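Local coordinates for protein arylmalonate decarboxylase (Bordetella bronchiseptica, PDB 2VLB) that catalyses the decarboxylation of 2-aryl-2-methylmalonates to 2-arylpropionates, releasing carbon dioxide and needing a proton for the product, at residues Ala27-Asp32 with Leu194-Ile199; Thr108-Gly113 with Ala138-Glu143; Ala125-Asp130 with Thr156-Met161; Gly149-Gly154 with Val170-Arg175. All coordinates share one frame; numbering follows the deposited sequence.

Interaction 1 (Ala27-Asp32 with Leu194-Ile199)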
loop_
_atom_site.group_PDB
_atom_site.type_symbol
_atom_site.label_atom_id
_atom_site.label_comp_id
_atom_site.label_asym_id
_atom_site.label_seq_id
_atom_site.Cartn_x
_atom_site.Cartn_y
_atom_site.Cartn_z
ATOM N N ALA A 27 5.341 -5.772 8.415
ATOM C CA ALA A 27 6.360 -5.743 9.455
ATOM C C ALA A 27 7.175 -7.038 9.430
ATOM O O ALA A 27 8.398 -6.986 9.579
ATOM C CB ALA A 27 5.739 -5.506 10.833
ATOM N N ARG A 28 6.487 -8.169 9.186
ATOM C CA ARG A 28 7.073 -9.541 9.093
ATOM C C ARG A 28 8.142 -9.685 8.010
ATOM O O ARG A 28 8.953 -10.623 8.041
ATOM C CB ARG A 28 5.995 -10.583 8.761
ATOM C CG ARG A 28 4.852 -10.719 9.746
ATOM C CD ARG A 28 3.889 -11.833 9.302
ATOM N NE ARG A 28 2.880 -11.362 8.341
ATOM C CZ ARG A 28 1.939 -12.127 7.784
ATOM N NH1 ARG A 28 1.859 -13.427 8.075
ATOM N NH2 ARG A 28 1.071 -11.585 6.931
ATOM N N LEU A 29 8.094 -8.789 7.027
ATOM C CA LEU A 29 9.039 -8.783 5.915
ATOM C C LEU A 29 10.410 -8.353 6.398
ATOM O O LEU A 29 11.428 -8.767 5.840
ATOM C CB LEU A 29 8.567 -7.810 4.827
ATOM C CG LEU A 29 7.443 -8.268 3.896
ATOM C CD1 LEU A 29 6.950 -7.129 3.045
ATOM C CD2 LEU A 29 7.909 -9.396 3.003
ATOM N N TYR A 30 10.403 -7.535 7.452
ATOM C CA TYR A 30 11.578 -6.808 7.936
ATOM C C TYR A 30 11.670 -6.908 9.457
ATOM O O TYR A 30 11.574 -5.891 10.156
ATOM C CB TYR A 30 11.506 -5.330 7.489
ATOM C CG TYR A 30 11.549 -5.172 5.989
ATOM C CD1 TYR A 30 12.734 -5.401 5.275
ATOM C CD2 TYR A 30 10.407 -4.814 5.277
ATOM C CE1 TYR A 30 12.771 -5.264 3.895
ATOM C CE2 TYR A 30 10.435 -4.687 3.895
ATOM C CZ TYR A 30 11.608 -4.900 3.215
ATOM O OH TYR A 30 11.626 -4.768 1.843
ATOM N N PRO A 31 11.861 -8.132 9.979
ATOM C CA PRO A 31 11.796 -8.308 11.431
ATOM C C PRO A 31 12.900 -7.590 12.211
ATOM O O PRO A 31 12.720 -7.322 13.400
ATOM C CB PRO A 31 11.909 -9.825 11.610
ATOM C CG PRO A 31 12.565 -10.312 10.385
ATOM C CD PRO A 31 12.138 -9.400 9.284
ATOM N N ASP A 32 14.010 -7.268 11.544
ATOM C CA ASP A 32 15.154 -6.661 12.212
ATOM C C ASP A 32 15.209 -5.129 12.118
ATOM O O ASP A 32 16.162 -4.526 12.602
ATOM C CB ASP A 32 16.456 -7.247 11.666
ATOM C CG ASP A 32 16.567 -8.758 11.870
ATOM O OD1 ASP A 32 16.009 -9.310 12.849
ATOM O OD2 ASP A 32 17.251 -9.393 11.039
ATOM N N LEU A 194 -3.878 -9.470 7.090
ATOM C CA LEU A 194 -2.717 -10.279 6.637
ATOM C C LEU A 194 -2.859 -10.794 5.204
ATOM O O LEU A 194 -3.743 -11.598 4.907
ATOM C CB LEU A 194 -2.455 -11.461 7.589
ATOM C CG LEU A 194 -2.381 -11.215 9.113
ATOM C CD1 LEU A 194 -2.592 -12.501 9.938
ATOM C CD2 LEU A 194 -1.062 -10.529 9.512
ATOM N N THR A 195 -1.967 -10.353 4.324
ATOM C CA THR A 195 -2.018 -10.750 2.918
ATOM C C THR A 195 -0.755 -11.467 2.446
ATOM O O THR A 195 -0.784 -12.076 1.375
ATOM C CB THR A 195 -2.265 -9.543 1.959
ATOM O OG1 THR A 195 -1.146 -8.628 1.992
ATOM C CG2 THR A 195 -3.592 -8.785 2.305
ATOM N N LEU A 196 0.340 -11.375 3.216
ATOM C CA LEU A 196 1.675 -11.798 2.734
ATOM C C LEU A 196 1.685 -13.228 2.230
ATOM O O LEU A 196 2.283 -13.516 1.195
ATOM C CB LEU A 196 2.754 -11.654 3.809
ATOM C CG LEU A 196 3.356 -10.289 4.123
ATOM C CD1 LEU A 196 4.339 -10.440 5.261
ATOM C CD2 LEU A 196 4.047 -9.667 2.907
ATOM N N ASP A 197 1.019 -14.120 2.962
ATOM C CA ASP A 197 1.037 -15.552 2.652
ATOM C C ASP A 197 0.377 -15.905 1.320
ATOM O O ASP A 197 0.715 -16.923 0.719
ATOM C CB ASP A 197 0.401 -16.380 3.785
ATOM C CG ASP A 197 1.279 -16.461 5.032
ATOM O OD1 ASP A 197 2.425 -15.956 5.020
ATOM O OD2 ASP A 197 0.812 -17.030 6.038
ATOM N N ALA A 198 -0.556 -15.074 0.861
ATOM C CA ALA A 198 -1.261 -15.346 -0.396
ATOM C C ALA A 198 -0.364 -15.118 -1.621
ATOM O O ALA A 198 -0.487 -15.836 -2.622
ATOM C CB ALA A 198 -2.527 -14.487 -0.497
ATOM N N ILE A 199 0.533 -14.129 -1.525
ATOM C CA ILE A 199 1.364 -13.689 -2.655
ATOM C C ILE A 199 2.119 -14.851 -3.333
ATOM O O ILE A 199 1.896 -15.094 -4.524
ATOM C CB ILE A 199 2.321 -12.506 -2.262
ATOM C CG1 ILE A 199 1.531 -11.328 -1.681
ATOM C CG2 ILE A 199 3.178 -12.049 -3.454
ATOM C CD1 ILE A 199 2.380 -10.206 -1.136
HETATM O O HOH W 1 -0.062 -15.326 7.885
HETATM O O HOH W 2 -0.618 -13.655 5.625
#
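The guanidinium of Arg-28 slots between two leucines, Leu-194 and Leu-196. On one face lies CD2 of Leu-194, 3.5 Å from NH2 of Arg-28 and set toward the rim; over the opposite face comes CB of Leu-196, while CD1 of Leu-196 sits 3.5 Å from NE of Arg-28. A bend at chi3 (-85°) turns the otherwise outstretched arginine into this slot. NE is buried there with no polar partner. A purely apolar contact joins Leu-29 CG to Leu-196 CD2 at 3.8 Å.

No direct hydrogen bond crosses the contact; two waters in the guanidinium plane do the bridging. One takes a bond from Arg-28 NH1 (2.7 Å) and gives one to Asp-197 OD2 (2.7 Å). The other accepts from both Arg-28 NH2 (3.0 Å) and the Asp-197 backbone N (3.2 Å). Asp-197 OD1 stands well out of the guanidinium plane, so its attraction to the arginine is one of charge alone.

Asp-25 gives Arg-28 a salt bridge and is also hydrogen-bonded to Leu-196 N and Thr-195 OG1. The contact thus ties the loop between helix 24-27 and strand 35-39 to the lead-in of helix 198-206, with Phe-239 of helix 237-240 against both Leu-29 and Leu-196.

Interaction 2 (Thr108-Gly113 with Ala138-Glu143)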
loop_
_atom_site.group_PDB
_atom_site.type_symbol
_atom_site.label_atom_id
_atom_site.label_comp_id
_atom_site.label_asym_id
_atom_site.label_seq_id
_atom_site.Cartn_x
_atom_site.Cartn_y
_atom_site.Cartn_z
ATOM N N THR A 108 2.537 5.642 -4.408
ATOM C CA THR A 108 3.898 5.688 -4.961
ATOM C C THR A 108 4.563 4.311 -4.845
ATOM O O THR A 108 5.117 3.796 -5.831
ATOM C CB THR A 108 4.717 6.787 -4.279
ATOM O OG1 THR A 108 4.093 8.042 -4.559
ATOM C CG2 THR A 108 6.178 6.828 -4.781
ATOM N N ALA A 109 4.477 3.699 -3.661
ATOM C CA ALA A 109 5.002 2.340 -3.449
ATOM C C ALA A 109 4.442 1.329 -4.441
ATOM O O ALA A 109 5.193 0.530 -4.999
ATOM C CB ALA A 109 4.723 1.860 -2.010
ATOM N N VAL A 110 3.127 1.361 -4.658
ATOM C CA VAL A 110 2.469 0.427 -5.591
ATOM C C VAL A 110 2.912 0.663 -7.037
ATOM O O VAL A 110 3.196 -0.287 -7.766
ATOM C CB VAL A 110 0.925 0.539 -5.495
ATOM C CG1 VAL A 110 0.239 -0.085 -6.702
ATOM C CG2 VAL A 110 0.411 -0.067 -4.171
ATOM N N LEU A 111 2.980 1.924 -7.445
ATOM C CA LEU A 111 3.538 2.256 -8.766
ATOM C C LEU A 111 4.979 1.769 -8.927
ATOM O O LEU A 111 5.347 1.220 -9.974
ATOM C CB LEU A 111 3.506 3.773 -9.006
ATOM C CG LEU A 111 2.163 4.463 -9.270
ATOM C CD1 LEU A 111 2.348 6.006 -9.331
ATOM C CD2 LEU A 111 1.534 3.906 -10.572
ATOM N N ASN A 112 5.808 2.010 -7.912
ATOM C CA ASN A 112 7.212 1.570 -7.968
ATOM C C ASN A 112 7.325 0.036 -8.059
ATOM O O ASN A 112 8.197 -0.491 -8.769
ATOM C CB ASN A 112 8.012 2.094 -6.772
ATOM C CG ASN A 112 8.283 3.576 -6.856
ATOM O OD1 ASN A 112 8.238 4.160 -7.931
ATOM N ND2 ASN A 112 8.577 4.195 -5.720
ATOM N N GLY A 113 6.444 -0.667 -7.347
ATOM C CA GLY A 113 6.436 -2.144 -7.339
ATOM C C GLY A 113 6.045 -2.723 -8.688
ATOM O O GLY A 113 6.692 -3.647 -9.183
ATOM N N ALA A 138 -8.556 3.820 -11.670
ATOM C CA ALA A 138 -8.557 5.125 -12.303
ATOM C C ALA A 138 -7.185 5.791 -12.120
ATOM O O ALA A 138 -6.640 6.386 -13.051
ATOM C CB ALA A 138 -9.660 5.977 -11.724
ATOM N N PHE A 139 -6.641 5.660 -10.912
ATOM C CA PHE A 139 -5.310 6.162 -10.558
ATOM C C PHE A 139 -4.211 5.539 -11.436
ATOM O O PHE A 139 -3.342 6.258 -11.957
ATOM C CB PHE A 139 -5.029 5.816 -9.092
ATOM C CG PHE A 139 -3.729 6.354 -8.563
ATOM C CD1 PHE A 139 -3.729 7.455 -7.733
ATOM C CD2 PHE A 139 -2.502 5.737 -8.860
ATOM C CE1 PHE A 139 -2.514 7.972 -7.202
ATOM C CE2 PHE A 139 -1.283 6.251 -8.345
ATOM C CZ PHE A 139 -1.298 7.370 -7.511
ATOM N N LEU A 140 -4.209 4.215 -11.532
ATOM C CA LEU A 140 -3.254 3.486 -12.414
ATOM C C LEU A 140 -3.375 3.867 -13.882
ATOM O O LEU A 140 -2.360 4.046 -14.585
ATOM C CB LEU A 140 -3.400 1.960 -12.254
ATOM C CG LEU A 140 -3.171 1.365 -10.846
ATOM C CD1 LEU A 140 -3.412 -0.166 -10.848
ATOM C CD2 LEU A 140 -1.787 1.711 -10.292
ATOM N N ALA A 141 -4.616 3.991 -14.354
ATOM C CA ALA A 141 -4.871 4.353 -15.745
ATOM C C ALA A 141 -4.290 5.738 -16.061
ATOM O O ALA A 141 -3.695 5.965 -17.129
ATOM C CB ALA A 141 -6.352 4.313 -16.018
ATOM N N GLU A 142 -4.452 6.662 -15.114
ATOM C CA GLU A 142 -3.959 8.037 -15.249
ATOM C C GLU A 142 -2.418 8.033 -15.374
ATOM O O GLU A 142 -1.817 8.938 -15.950
ATOM C CB GLU A 142 -4.448 8.824 -14.007
ATOM C CG GLU A 142 -4.105 10.282 -13.913
ATOM C CD GLU A 142 -4.250 10.831 -12.479
ATOM O OE1 GLU A 142 -4.210 12.080 -12.330
ATOM O OE2 GLU A 142 -4.376 10.023 -11.517
ATOM N N GLU A 143 -1.793 6.985 -14.838
ATOM C CA GLU A 143 -0.340 6.806 -14.875
ATOM C C GLU A 143 0.093 5.927 -16.052
ATOM O O GLU A 143 1.231 5.464 -16.100
ATOM C CB GLU A 143 0.144 6.213 -13.544
ATOM C CG GLU A 143 0.065 7.197 -12.375
ATOM C CD GLU A 143 1.114 8.296 -12.466
ATOM O OE1 GLU A 143 2.312 7.971 -12.595
ATOM O OE2 GLU A 143 0.746 9.489 -12.442
#
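Leu-111 of helix 106-116 reaches across to Phe-139 and Leu-140 of helix 130-142 and to Glu-143 just beyond. In this alpha/beta domain, whose family belongs to the Asp/Glu racemase clan, the two helices precede and follow strand 121-126 and pack on the same face of its parallel sheet, where Leu-187 of strand 185-189 touches both Val-110 and Leu-140. Their local axes pass 11.7 Å apart at a crossing angle of -56°, a separation bridged by side chains without backbone contact.

The packed part is centred on the fork of Leu-111. Its CD1 meets CE2 of Phe-139 at 3.8 Å, at the ring's edge and not over a face, and its CG lies in the ring plane too. With CG of Phe-139 anti to the backbone N (chi1 -176°), the ring is directed toward helix 106-116. The other methyl, CD2, touches CD2 of Leu-140 at 4.0 Å, the two leucines lying alongside and pointing contrary ways. Phe-81 makes an edge-to-face pair with Phe-139.

The loose part is at Val-110, itself buried, whose CG1 comes no nearer than 4.5 Å to Leu-140 CD2. Glu-143 forms the partly exposed rim, still in close touch: its chain folds at chi2 (-72°) and is laid crosswise over Leu-111. Its CG lies 4.0 Å from both methyls of Leu-111, and its carboxylate oxygen OE1 rests 3.8 Å from Leu-111 CD1.

Interaction 3 (Ala125-Asp130 with Thr156-Met161)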
loop_
_atom_site.group_PDB
_atom_site.type_symbol
_atom_site.label_atom_id
_atom_site.label_comp_id
_atom_site.label_asym_id
_atom_site.label_seq_id
_atom_site.Cartn_x
_atom_site.Cartn_y
_atom_site.Cartn_z
ATOM N N ALA A 125 -7.673 -6.790 -7.500
ATOM C CA ALA A 125 -8.433 -7.631 -6.585
ATOM C C ALA A 125 -8.473 -6.946 -5.223
ATOM O O ALA A 125 -7.506 -6.285 -4.811
ATOM C CB ALA A 125 -7.791 -9.004 -6.467
ATOM N N THR A 126 -9.606 -7.058 -4.543
ATOM C CA THR A 126 -9.713 -6.549 -3.175
ATOM C C THR A 126 -10.633 -7.434 -2.332
ATOM O O THR A 126 -11.516 -8.114 -2.868
ATOM C CB THR A 126 -10.155 -5.073 -3.137
ATOM O OG1 THR A 126 -10.075 -4.625 -1.774
ATOM C CG2 THR A 126 -11.615 -4.883 -3.658
ATOM N N ALA A 127 -10.411 -7.467 -1.016
ATOM C CA ALA A 127 -11.364 -8.140 -0.130
ATOM C C ALA A 127 -12.529 -7.185 0.217
ATOM O O ALA A 127 -13.542 -7.604 0.757
ATOM C CB ALA A 127 -10.674 -8.647 1.124
ATOM N N TYR A 128 -12.379 -5.908 -0.119
ATOM C CA TYR A 128 -13.367 -4.894 0.224
ATOM C C TYR A 128 -14.397 -4.740 -0.911
ATOM O O TYR A 128 -14.674 -5.696 -1.654
ATOM C CB TYR A 128 -12.610 -3.592 0.491
ATOM C CG TYR A 128 -13.294 -2.477 1.253
ATOM C CD1 TYR A 128 -14.115 -2.720 2.347
ATOM C CD2 TYR A 128 -13.040 -1.150 0.903
ATOM C CE1 TYR A 128 -14.703 -1.657 3.055
ATOM C CE2 TYR A 128 -13.610 -0.096 1.590
ATOM C CZ TYR A 128 -14.434 -0.349 2.661
ATOM O OH TYR A 128 -14.973 0.733 3.323
ATOM N N ILE A 129 -14.970 -3.541 -1.025
ATOM C CA ILE A 129 -16.050 -3.253 -1.965
ATOM C C ILE A 129 -15.497 -2.844 -3.329
ATOM O O ILE A 129 -14.319 -2.443 -3.440
ATOM C CB ILE A 129 -16.998 -2.141 -1.402
ATOM C CG1 ILE A 129 -16.225 -0.836 -1.120
ATOM C CG2 ILE A 129 -17.710 -2.656 -0.130
ATOM C CD1 ILE A 129 -17.115 0.335 -0.689
ATOM N N ASP A 130 -16.343 -2.940 -4.361
ATOM C CA ASP A 130 -15.976 -2.535 -5.730
ATOM C C ASP A 130 -15.336 -1.143 -5.818
ATOM O O ASP A 130 -14.399 -0.941 -6.592
ATOM C CB ASP A 130 -17.201 -2.556 -6.637
ATOM C CG ASP A 130 -17.665 -3.956 -6.941
ATOM O OD1 ASP A 130 -16.797 -4.854 -7.068
ATOM O OD2 ASP A 130 -18.893 -4.157 -7.078
ATOM N N THR A 156 -16.921 -5.724 4.277
ATOM C CA THR A 156 -16.735 -4.315 4.709
ATOM C C THR A 156 -15.775 -4.154 5.910
ATOM O O THR A 156 -15.055 -3.135 6.005
ATOM C CB THR A 156 -18.073 -3.630 5.047
ATOM O OG1 THR A 156 -18.732 -4.386 6.072
ATOM C CG2 THR A 156 -18.983 -3.552 3.797
ATOM N N GLY A 157 -15.762 -5.149 6.804
ATOM C CA GLY A 157 -14.907 -5.121 7.989
ATOM C C GLY A 157 -13.420 -4.981 7.712
ATOM O O GLY A 157 -12.652 -4.660 8.628
ATOM N N VAL A 158 -12.980 -5.215 6.469
ATOM C CA VAL A 158 -11.565 -5.010 6.138
ATOM C C VAL A 158 -11.175 -3.529 6.115
ATOM O O VAL A 158 -9.988 -3.201 6.040
ATOM C CB VAL A 158 -11.061 -5.769 4.860
ATOM C CG1 VAL A 158 -11.343 -7.276 4.968
ATOM C CG2 VAL A 158 -11.622 -5.170 3.561
ATOM N N GLU A 159 -12.149 -2.627 6.188
ATOM C CA GLU A 159 -11.813 -1.198 6.344
ATOM C C GLU A 159 -11.264 -0.978 7.762
ATOM O O GLU A 159 -10.734 0.108 8.083
ATOM C CB GLU A 159 -13.046 -0.311 6.160
ATOM C CG GLU A 159 -14.060 -0.480 7.296
ATOM C CD GLU A 159 -15.452 -0.003 6.959
ATOM O OE1 GLU A 159 -15.720 0.310 5.768
ATOM O OE2 GLU A 159 -16.284 0.048 7.895
ATOM N N ALA A 160 -11.417 -1.989 8.625
ATOM C CA ALA A 160 -11.031 -1.843 10.037
ATOM C C ALA A 160 -10.166 -3.030 10.515
ATOM O O ALA A 160 -8.975 -3.077 10.204
ATOM C CB ALA A 160 -12.263 -1.611 10.931
ATOM N N MET A 161 -10.750 -3.989 11.233
ATOM C CA MET A 161 -9.948 -5.013 11.905
ATOM C C MET A 161 -10.067 -6.449 11.345
ATOM O O MET A 161 -9.573 -7.381 11.970
ATOM C CB MET A 161 -10.268 -5.022 13.403
ATOM C CG MET A 161 -9.904 -3.725 14.114
ATOM S SD MET A 161 -10.783 -3.556 15.654
ATOM C CE MET A 161 -12.306 -2.851 14.999
#
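Tyr-128 and Glu-159 share the one direct hydrogen bond of this contact, given by the phenol: OH to OE1, 2.6 Å. The contact holds the loop following strand 121-126, opened by an ST turn, against a 3-10 segment, residues 156-159, in the connection from the neighbouring strand 146-152 to helix 166-179. It thus lies at the C-terminal ends of two adjacent parallel strands.

In the first shell, OE1 of Glu-159 lies near the plane of the tyrosine ring, at its edge, and is met nearly along its own C-O axis. Ring and carboxylate planes are turned 69° apart. A chi1 of 68° tucks CG of Glu-159 in over its own backbone, and the extended chain beyond carries OE1 to the phenol. Farther back along the tyrosine, CG2 of Val-158 presses on CB of Tyr-128 at 3.6 Å, and the carbonyl oxygen of Thr-156 comes within 3.3 Å of CE1 of Tyr-128. CG1, the other valine methyl, reaches CB of Ala-127 at 4.1 Å.

A second shell sets these groups. CG1 of Ile-129 lies 3.7 Å above one face of the Tyr-128 ring, toward its rim. The 3-10 turn is closed by a backbone bond from Glu-159 N to Thr-156 O, the same carbonyl that approaches the ring. Val-164 touches both Ala-127 and Val-158. At the base of the tyrosine, its backbone N donates to OG1 of Thr-126 over 3.1 Å at an N-H...O angle of 166°.

Interaction 4 (Gly149-Gly154 with Val170-Arg175)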
loop_
_atom_site.group_PDB
_atom_site.type_symbol
_atom_site.label_atom_id
_atom_site.label_comp_id
_atom_site.label_asym_id
_atom_site.label_seq_id
_atom_site.Cartn_x
_atom_site.Cartn_y
_atom_site.Cartn_z
ATOM N N GLY A 149 -9.359 -5.602 -15.447
ATOM C CA GLY A 149 -10.452 -6.319 -14.787
ATOM C C GLY A 149 -10.383 -6.102 -13.298
ATOM O O GLY A 149 -9.313 -5.773 -12.771
ATOM N N CYS A 150 -11.522 -6.265 -12.617
ATOM C CA CYS A 150 -11.648 -5.898 -11.202
ATOM C C CYS A 150 -12.519 -6.949 -10.523
ATOM O O CYS A 150 -13.562 -7.338 -11.065
ATOM C CB CYS A 150 -12.271 -4.506 -11.043
ATOM S SG CYS A 150 -11.139 -3.110 -11.488
ATOM N N ARG A 151 -12.057 -7.451 -9.374
ATOM C CA ARG A 151 -12.816 -8.446 -8.608
ATOM C C ARG A 151 -12.764 -8.101 -7.132
ATOM O O ARG A 151 -11.710 -7.740 -6.609
ATOM C CB ARG A 151 -12.263 -9.845 -8.848
ATOM C CG ARG A 151 -13.231 -10.933 -8.428
ATOM C CD ARG A 151 -12.622 -12.314 -8.619
ATOM N NE ARG A 151 -13.544 -13.376 -8.217
ATOM C CZ ARG A 151 -14.485 -13.891 -9.003
ATOM N NH1 ARG A 151 -14.646 -13.454 -10.249
ATOM N NH2 ARG A 151 -15.268 -14.849 -8.541
ATOM N N SER A 152 -13.898 -8.212 -6.453
ATOM C CA SER A 152 -13.946 -7.836 -5.036
ATOM C C SER A 152 -14.677 -8.891 -4.221
ATOM O O SER A 152 -15.483 -9.662 -4.769
ATOM C CB SER A 152 -14.633 -6.479 -4.880
ATOM O OG SER A 152 -15.979 -6.551 -5.346
ATOM N N LEU A 153 -14.416 -8.930 -2.915
ATOM C CA LEU A 153 -15.168 -9.846 -2.048
ATOM C C LEU A 153 -16.325 -9.168 -1.292
ATOM O O LEU A 153 -17.256 -9.833 -0.858
ATOM C CB LEU A 153 -14.238 -10.600 -1.080
ATOM C CG LEU A 153 -13.130 -11.514 -1.632
ATOM C CD1 LEU A 153 -12.296 -12.010 -0.465
ATOM C CD2 LEU A 153 -13.660 -12.706 -2.448
ATOM N N GLY A 154 -16.269 -7.853 -1.129
ATOM C CA GLY A 154 -17.340 -7.141 -0.437
ATOM C C GLY A 154 -17.390 -7.333 1.079
ATOM O O GLY A 154 -18.457 -7.205 1.683
ATOM N N VAL A 170 -6.348 -16.151 -2.047
ATOM C CA VAL A 170 -5.733 -16.855 -3.187
ATOM C C VAL A 170 -6.774 -17.122 -4.273
ATOM O O VAL A 170 -6.530 -16.843 -5.456
ATOM C CB VAL A 170 -5.053 -18.189 -2.757
ATOM C CG1 VAL A 170 -4.652 -19.051 -3.983
ATOM C CG2 VAL A 170 -3.844 -17.932 -1.891
ATOM N N ASP A 171 -7.924 -17.669 -3.866
ATOM C CA ASP A 171 -9.065 -17.839 -4.771
ATOM C C ASP A 171 -9.496 -16.502 -5.418
ATOM O O ASP A 171 -9.761 -16.442 -6.618
ATOM C CB ASP A 171 -10.251 -18.494 -4.049
ATOM C CG ASP A 171 -11.483 -18.612 -4.942
ATOM O OD1 ASP A 171 -11.548 -19.555 -5.771
ATOM O OD2 ASP A 171 -12.387 -17.751 -4.812
ATOM N N LEU A 172 -9.561 -15.435 -4.622
ATOM C CA LEU A 172 -9.888 -14.116 -5.160
ATOM C C LEU A 172 -8.945 -13.706 -6.315
ATOM O O LEU A 172 -9.415 -13.272 -7.386
ATOM C CB LEU A 172 -9.858 -13.057 -4.041
ATOM C CG LEU A 172 -9.755 -11.601 -4.507
ATOM C CD1 LEU A 172 -11.065 -11.170 -5.145
ATOM C CD2 LEU A 172 -9.411 -10.702 -3.315
ATOM N N CYS A 173 -7.631 -13.815 -6.084
ATOM C CA CYS A 173 -6.627 -13.343 -7.058
ATOM C C CYS A 173 -6.622 -14.228 -8.284
ATOM O O CYS A 173 -6.504 -13.739 -9.397
ATOM C CB CYS A 173 -5.216 -13.276 -6.457
ATOM S SG CYS A 173 -5.049 -12.053 -5.175
ATOM N N VAL A 174 -6.769 -15.531 -8.066
ATOM C CA VAL A 174 -6.758 -16.500 -9.153
ATOM C C VAL A 174 -7.965 -16.252 -10.071
ATOM O O VAL A 174 -7.808 -16.164 -11.280
ATOM C CB VAL A 174 -6.710 -17.960 -8.617
ATOM C CG1 VAL A 174 -7.070 -18.949 -9.709
ATOM C CG2 VAL A 174 -5.329 -18.277 -8.093
ATOM N N ARG A 175 -9.157 -16.096 -9.486
ATOM C CA ARG A 175 -10.367 -15.797 -10.263
ATOM C C ARG A 175 -10.332 -14.413 -10.920
ATOM O O ARG A 175 -10.875 -14.236 -12.016
ATOM C CB ARG A 175 -11.639 -15.956 -9.421
ATOM C CG ARG A 175 -11.921 -17.370 -9.006
ATOM C CD ARG A 175 -13.155 -17.452 -8.142
ATOM N NE ARG A 175 -13.517 -18.841 -7.873
ATOM C CZ ARG A 175 -14.285 -19.582 -8.669
ATOM N NH1 ARG A 175 -14.793 -19.071 -9.785
ATOM N NH2 ARG A 175 -14.550 -20.838 -8.346
HETATM O O HOH W 3 -13.505 -14.708 -5.560
#
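Arg-151 runs from strand 146-152 over the surface of helix 166-179, crossing Leu-172 before it reaches Arg-175. Its CB lies 4.1 Å from CD1 of Leu-172, and CG comes slightly nearer to the same methyl. With CG opposite the backbone N (chi1 -163°) and the chain straight from CG to NE, the next carbon, CD, arrives at the carbonyl oxygen of Leu-172, 3.6 Å away. The tip then settles on the aliphatic part of Arg-175. NE of Arg-151 is 3.4 Å from CB of Arg-175, which lies over one guanidinium face, offset toward the rim; CZ and NH1 also lie near this CB. NH2 of Arg-151 ends 3.4 Å from CD of Arg-175. NE also gives a hydrogen bond to a water in the guanidinium plane, and this water makes a weak bond to OD2 of Asp-171.

Beside the arginine, CD2 of Leu-153 packs on CD1 of Leu-172 at 4.0 Å. Strand and helix run nearly antiparallel, at 158°, as in a beta-alpha-beta crossover, here leading from edge strand 146-152 to strand 185-189.

The arginines touch through aliphatic carbons and a guanidinium face, yet NH2 of Arg-151 and NE of Arg-175, 4.4 Å apart, would be expected to repel. Asp-171 probably eases this, one carboxylate that salt-bridges Arg-175 NE directly through OD1 and reaches Arg-151 through the water.

Interactions 3 and 4 form one continuous patch, their centres 12 Å apart, built on the neighbouring strands 121-126 and 146-152. Asp-130 OD1 and Ser-152 OG lie 2.6 Å apart, a probable hydrogen bond. A second probable one pairs Tyr-128 O with Gly-154 N at 2.7 Å. Interaction 1 touches interaction 4 where Ala-198 CB packs on Val-170 CG2 at 3.9 Å, joining helices 198-206 and 166-179. Interaction 2 lies across the chain's centre from interaction 1, about 21 Å between centres, and touches none of the others. Beta-mercaptoethanol, probably from the crystallisation liquor, occurs near both members of the patch, beside Tyr-128 and covalently on Cys-150; no substrate is bound in this unliganded structure.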